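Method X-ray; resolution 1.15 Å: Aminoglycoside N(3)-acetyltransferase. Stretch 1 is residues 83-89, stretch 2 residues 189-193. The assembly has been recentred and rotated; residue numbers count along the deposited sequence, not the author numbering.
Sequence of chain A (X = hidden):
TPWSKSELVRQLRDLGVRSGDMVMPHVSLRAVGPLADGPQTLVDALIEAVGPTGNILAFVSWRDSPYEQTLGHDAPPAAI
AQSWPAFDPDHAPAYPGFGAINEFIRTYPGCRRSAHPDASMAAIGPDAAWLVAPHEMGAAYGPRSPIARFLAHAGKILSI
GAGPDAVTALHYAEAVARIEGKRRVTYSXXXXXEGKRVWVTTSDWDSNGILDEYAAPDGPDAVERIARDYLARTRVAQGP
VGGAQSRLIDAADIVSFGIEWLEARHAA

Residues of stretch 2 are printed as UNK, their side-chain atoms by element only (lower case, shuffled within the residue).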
ATOM      1  N   SER A  83      -5.866 -18.425 -20.361  1.00 17.86           N
ATOM      2  CA  SER A  83      -5.495 -19.268 -19.241  1.00 18.11           C
ATOM      3  C   SER A  83      -5.227 -18.560 -17.920  1.00 17.63           C
ATOM      4  O   SER A  83      -5.022 -19.255 -16.911  1.00 17.39           O
ATOM      5  CB  SER A  83      -4.275 -20.140 -19.565  1.00 20.21           C
ATOM      6  OG  SER A  83      -3.120 -19.358 -19.758  1.00 21.64           O
ATOM      7  N   TRP A  84      -5.223 -17.231 -17.858  1.00 17.53           N
ATOM      8  CA  TRP A  84      -4.882 -16.591 -16.599  1.00 17.29           C
ATOM      9  C   TRP A  84      -5.955 -16.893 -15.551  1.00 17.04           C
ATOM     10  O   TRP A  84      -7.151 -16.843 -15.845  1.00 18.28           O
ATOM     11  CB  TRP A  84      -4.700 -15.067 -16.777  1.00 17.03           C
ATOM     12  CG  TRP A  84      -3.676 -14.546 -15.803  1.00 16.31           C
ATOM     13  CD1 TRP A  84      -3.893 -14.090 -14.525  1.00 16.51           C
ATOM     14  CD2 TRP A  84      -2.264 -14.555 -15.984  1.00 16.69           C
ATOM     15  NE1 TRP A  84      -2.706 -13.819 -13.927  1.00 16.58           N
ATOM     16  CE2 TRP A  84      -1.688 -14.058 -14.810  1.00 17.35           C
ATOM     17  CE3 TRP A  84      -1.428 -14.897 -17.048  1.00 18.33           C
ATOM     18  CZ2 TRP A  84      -0.319 -13.915 -14.661  1.00 18.14           C
ATOM     19  CZ3 TRP A  84      -0.076 -14.741 -16.905  1.00 18.90           C
ATOM     20  CH2 TRP A  84       0.470 -14.243 -15.730  1.00 19.63           C
ATOM     21  N   PRO A  85      -5.561 -17.140 -14.303  1.00 17.41           N
ATOM     22  CA  PRO A  85      -6.561 -17.299 -13.245  1.00 18.12           C
ATOM     23  C   PRO A  85      -7.271 -15.985 -12.963  1.00 17.56           C
ATOM     24  O   PRO A  85      -6.644 -14.924 -12.891  1.00 17.93           O
ATOM     25  CB  PRO A  85      -5.727 -17.728 -12.029  1.00 18.21           C
ATOM     26  CG  PRO A  85      -4.364 -17.242 -12.288  1.00 18.39           C
ATOM     27  CD  PRO A  85      -4.195 -17.356 -13.805  1.00 17.33           C
ATOM     28  N   ALA A  86      -8.586 -16.050 -12.810  1.00 17.43           N
ATOM     29  CA  ALA A  86      -9.299 -14.900 -12.271  1.00 17.39           C
ATOM     30  C   ALA A  86      -8.824 -14.574 -10.860  1.00 16.89           C
ATOM     31  O   ALA A  86      -8.490 -15.466 -10.072  1.00 17.39           O
ATOM     32  CB  ALA A  86     -10.803 -15.154 -12.231  1.00 19.07           C
ATOM     33  N   PHE A  87      -8.756 -13.274 -10.550  1.00 16.10           N
ATOM     34  CA  PHE A  87      -8.431 -12.835  -9.195  1.00 14.93           C
ATOM     35  C   PHE A  87      -9.512 -13.296  -8.231  1.00 15.94           C
ATOM     36  O   PHE A  87     -10.683 -12.934  -8.372  1.00 17.45           O
ATOM     37  CB  PHE A  87      -8.302 -11.315  -9.146  1.00 14.87           C
ATOM     38  CG  PHE A  87      -7.996 -10.769  -7.771  1.00 14.46           C
ATOM     39  CD1 PHE A  87      -6.773 -11.000  -7.167  1.00 14.65           C
ATOM     40  CD2 PHE A  87      -8.922  -9.985  -7.105  1.00 15.01           C
ATOM     41  CE1 PHE A  87      -6.493 -10.478  -5.937  1.00 15.17           C
ATOM     42  CE2 PHE A  87      -8.615  -9.458  -5.842  1.00 15.27           C
ATOM     43  CZ  PHE A  87      -7.407  -9.710  -5.297  1.00 15.17           C
ATOM     44  N   ASP A  88      -9.125 -14.094  -7.255  1.00 16.29           N
ATOM     45  CA  ASP A  88     -10.056 -14.574  -6.240  1.00 17.47           C
ATOM     46  C   ASP A  88      -9.575 -14.011  -4.911  1.00 17.66           C
ATOM     47  O   ASP A  88      -8.529 -14.455  -4.407  1.00 17.72           O
ATOM     48  CB  ASP A  88     -10.043 -16.101  -6.209  1.00 20.50           C
ATOM     49  CG  ASP A  88     -11.060 -16.669  -5.253  1.00 25.08           C
ATOM     50  OD1 ASP A  88     -11.513 -15.915  -4.361  1.00 25.59           O
ATOM     51  OD2 ASP A  88     -11.389 -17.869  -5.387  1.00 28.49           O
ATOM     52  N   PRO A  89     -10.258 -13.003  -4.346  1.00 18.14           N
ATOM     53  CA  PRO A  89      -9.702 -12.312  -3.172  1.00 18.36           C
ATOM     54  C   PRO A  89      -9.488 -13.226  -1.986  1.00 17.75           C
ATOM     55  O   PRO A  89      -8.597 -12.967  -1.165  1.00 18.94           O
ATOM     56  CB  PRO A  89     -10.750 -11.225  -2.877  1.00 20.52           C
ATOM     57  CG  PRO A  89     -11.996 -11.659  -3.579  1.00 23.24           C
ATOM     58  CD  PRO A  89     -11.514 -12.374  -4.806  1.00 21.11           C
ATOM     59  N   UNK A 189      -7.114  -6.805 -16.171  1.00 14.61           N
ATOM     60  CA  UNK A 189      -7.149  -7.725 -15.054  1.00 15.14           C
ATOM     61  C   UNK A 189      -8.332  -8.668 -15.188  1.00 15.64           C
ATOM     62  O   UNK A 189      -9.419  -8.257 -15.606  1.00 15.59           O
ATOM     63  s   UNK A 189      -4.666  -7.044 -12.870  1.00 15.49           S
ATOM     64  c   UNK A 189      -7.283  -6.959 -13.728  1.00 15.37           C
ATOM     65  c   UNK A 189      -6.091  -6.065 -13.396  1.00 14.97           C
ATOM     66  c   UNK A 189      -3.349  -6.302 -13.882  1.00 16.06           C
ATOM     67  N   UNK A 190      -8.171  -9.918 -14.755  1.00 16.02           N
ATOM     68  CA  UNK A 190      -9.282 -10.879 -14.790  1.00 16.79           C
ATOM     69  C   UNK A 190      -9.993 -10.911 -13.449  1.00 18.62           C
ATOM     70  O   UNK A 190      -9.389 -11.268 -12.425  1.00 18.73           O
ATOM     71  c   UNK A 190      -6.905 -10.558 -14.362  1.00 17.41           C
ATOM     72  c   UNK A 190      -7.230 -12.060 -14.436  1.00 18.11           C
ATOM     73  c   UNK A 190      -8.566 -12.198 -15.104  1.00 16.89           C
ATOM     74  N   UNK A 191     -11.248 -10.469 -13.435  1.00 20.69           N
ATOM     75  CA  UNK A 191     -12.031 -10.374 -12.208  1.00 22.03           C
ATOM     76  C   UNK A 191     -13.041 -11.514 -12.153  1.00 22.00           C
ATOM     77  O   UNK A 191     -13.371 -12.123 -13.174  1.00 22.63           O
ATOM     78  c   UNK A 191     -12.088  -7.737 -12.366  1.00 29.47           C
ATOM     79  c   UNK A 191     -12.807  -9.056 -12.157  1.00 25.97           C
ATOM     80  c   UNK A 191     -13.058  -6.574 -12.173  1.00 31.01           C
ATOM     81  c   UNK A 191     -10.925  -7.613 -11.427  1.00 31.16           C
ATOM     82  N   UNK A 192     -13.564 -11.770 -10.957  1.00 22.56           N
ATOM     83  CA  UNK A 192     -14.715 -12.652 -10.785  1.00 25.30           C
ATOM     84  C   UNK A 192     -15.965 -11.790 -10.672  1.00 28.54           C
ATOM     85  O   UNK A 192     -16.012 -10.860  -9.859  1.00 28.79           O
ATOM     86  c   UNK A 192     -13.524 -15.373  -8.263  1.00 28.87           C
ATOM     87  c   UNK A 192     -13.643 -14.713  -9.628  1.00 27.66           C
ATOM     88  c   UNK A 192     -14.102 -15.701 -10.683  1.00 27.92           C
ATOM     89  c   UNK A 192     -14.587 -13.519  -9.532  1.00 26.35           C
ATOM     90  N   UNK A 193     -16.962 -12.084 -11.499  1.00 33.17           N
ATOM     91  CA  UNK A 193     -18.255 -11.411 -11.451  1.00 38.26           C
ATOM     92  C   UNK A 193     -19.327 -12.490 -11.532  1.00 41.36           C
ATOM     93  O   UNK A 193     -19.496 -13.132 -12.576  1.00 40.03           O
ATOM     94  n   UNK A 193     -16.012  -4.804 -13.517  1.00 47.87           N
ATOM     95  c   UNK A 193     -17.659  -8.084 -13.425  1.00 44.81           C
ATOM     96  c   UNK A 193     -18.374 -10.395 -12.587  1.00 40.23           C
ATOM     97  n   UNK A 193     -16.916  -6.872 -13.083  1.00 46.49           N
ATOM     98  n   UNK A 193     -17.144  -5.917 -15.162  1.00 47.52           N
ATOM     99  c   UNK A 193     -16.693  -5.866 -13.920  1.00 47.32           C
ATOM    100  c   UNK A 193     -17.572  -9.120 -12.305  1.00 42.63           C
TER
HETATM  101  O   HOH W   1     -12.415 -10.993  -8.505  1.00 24.03           O

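Position 189 opens the segment with four side-chain atoms in an unbranched chain: two carbons, a sulfur and a final carbon. They make no contact with stretch 1; the nearest approach is 6.4 Å, from CB of position 189 to CB of Phe87. A thioether of this kind belongs to methionine. Met189 is buried against other parts of the protein, a setting that suits a long, flexible, apolar chain.

At position 190 three carbons close a ring onto the backbone nitrogen. The CA-to-CB bond points toward stretch 1, and one ring carbon of position 190 lies 3.3 Å from O of Pro85 and 3.9 Å from CD1 of Trp84, approaching the indole obliquely. This is proline, its ring filling the space beside the loop. Having no N-H, Pro190 cannot donate a backbone hydrogen bond, but its carbonyl remains a good acceptor. N of Phe87 donates to O of Pro190 at 2.8 Å, and the N-H...O angle of 174° makes this bond nearly linear.

Position 191 carries four carbons, forked at the second. The CA-to-CB bond points away from stretch 1, and the side chain makes no contact with it: the nearest approach is 5.1 Å, from a terminal methyl carbon of position 191 to CB of Phe87. The pattern is leucine. The apolar side chain of Leu191, only partly exposed, is largely free of the loop, which meets the residue through its backbone, O of Leu191 lying 4.1 Å from CB of Ala86.

Position 192 again has four carbons forked at the second. The CA-to-CB bond points sideways, but the end comes nearer to the loop: one terminal carbon of position 192 packs 3.7 Å from CB of Ala86, the other lies 4.1 Å from CA of Asp88, and the branching carbon is 3.7 Å from O of Phe87. This is a second leucine. Leu192 remains exposed, but its forked apolar end suits a place beside Ala86 and Asp88.

Position 193 shows three carbons, a nitrogen, and a carbon bearing two more nitrogens, all beyond the reach of stretch 1: the guanidinium of arginine. Arg193 is extended and exposed, as suits its charge.

The contact joins an irregular loop to a strand, burying 315 Å² over both sides. The closest CA atoms are those of Ala86 and Pro190, 4.7 Å apart. One direct hydrogen bond links the backbones, and a water adds a bridging link, donating to O of Phe87 at 2.6 Å and accepting from N of Leu192 at 2.8 Å. Phe87 therefore uses both its backbone N and O, while Pro190 and Leu192 supply most of the strand's apolar packing.

Stretch 2, residues 189-193: MPLLR
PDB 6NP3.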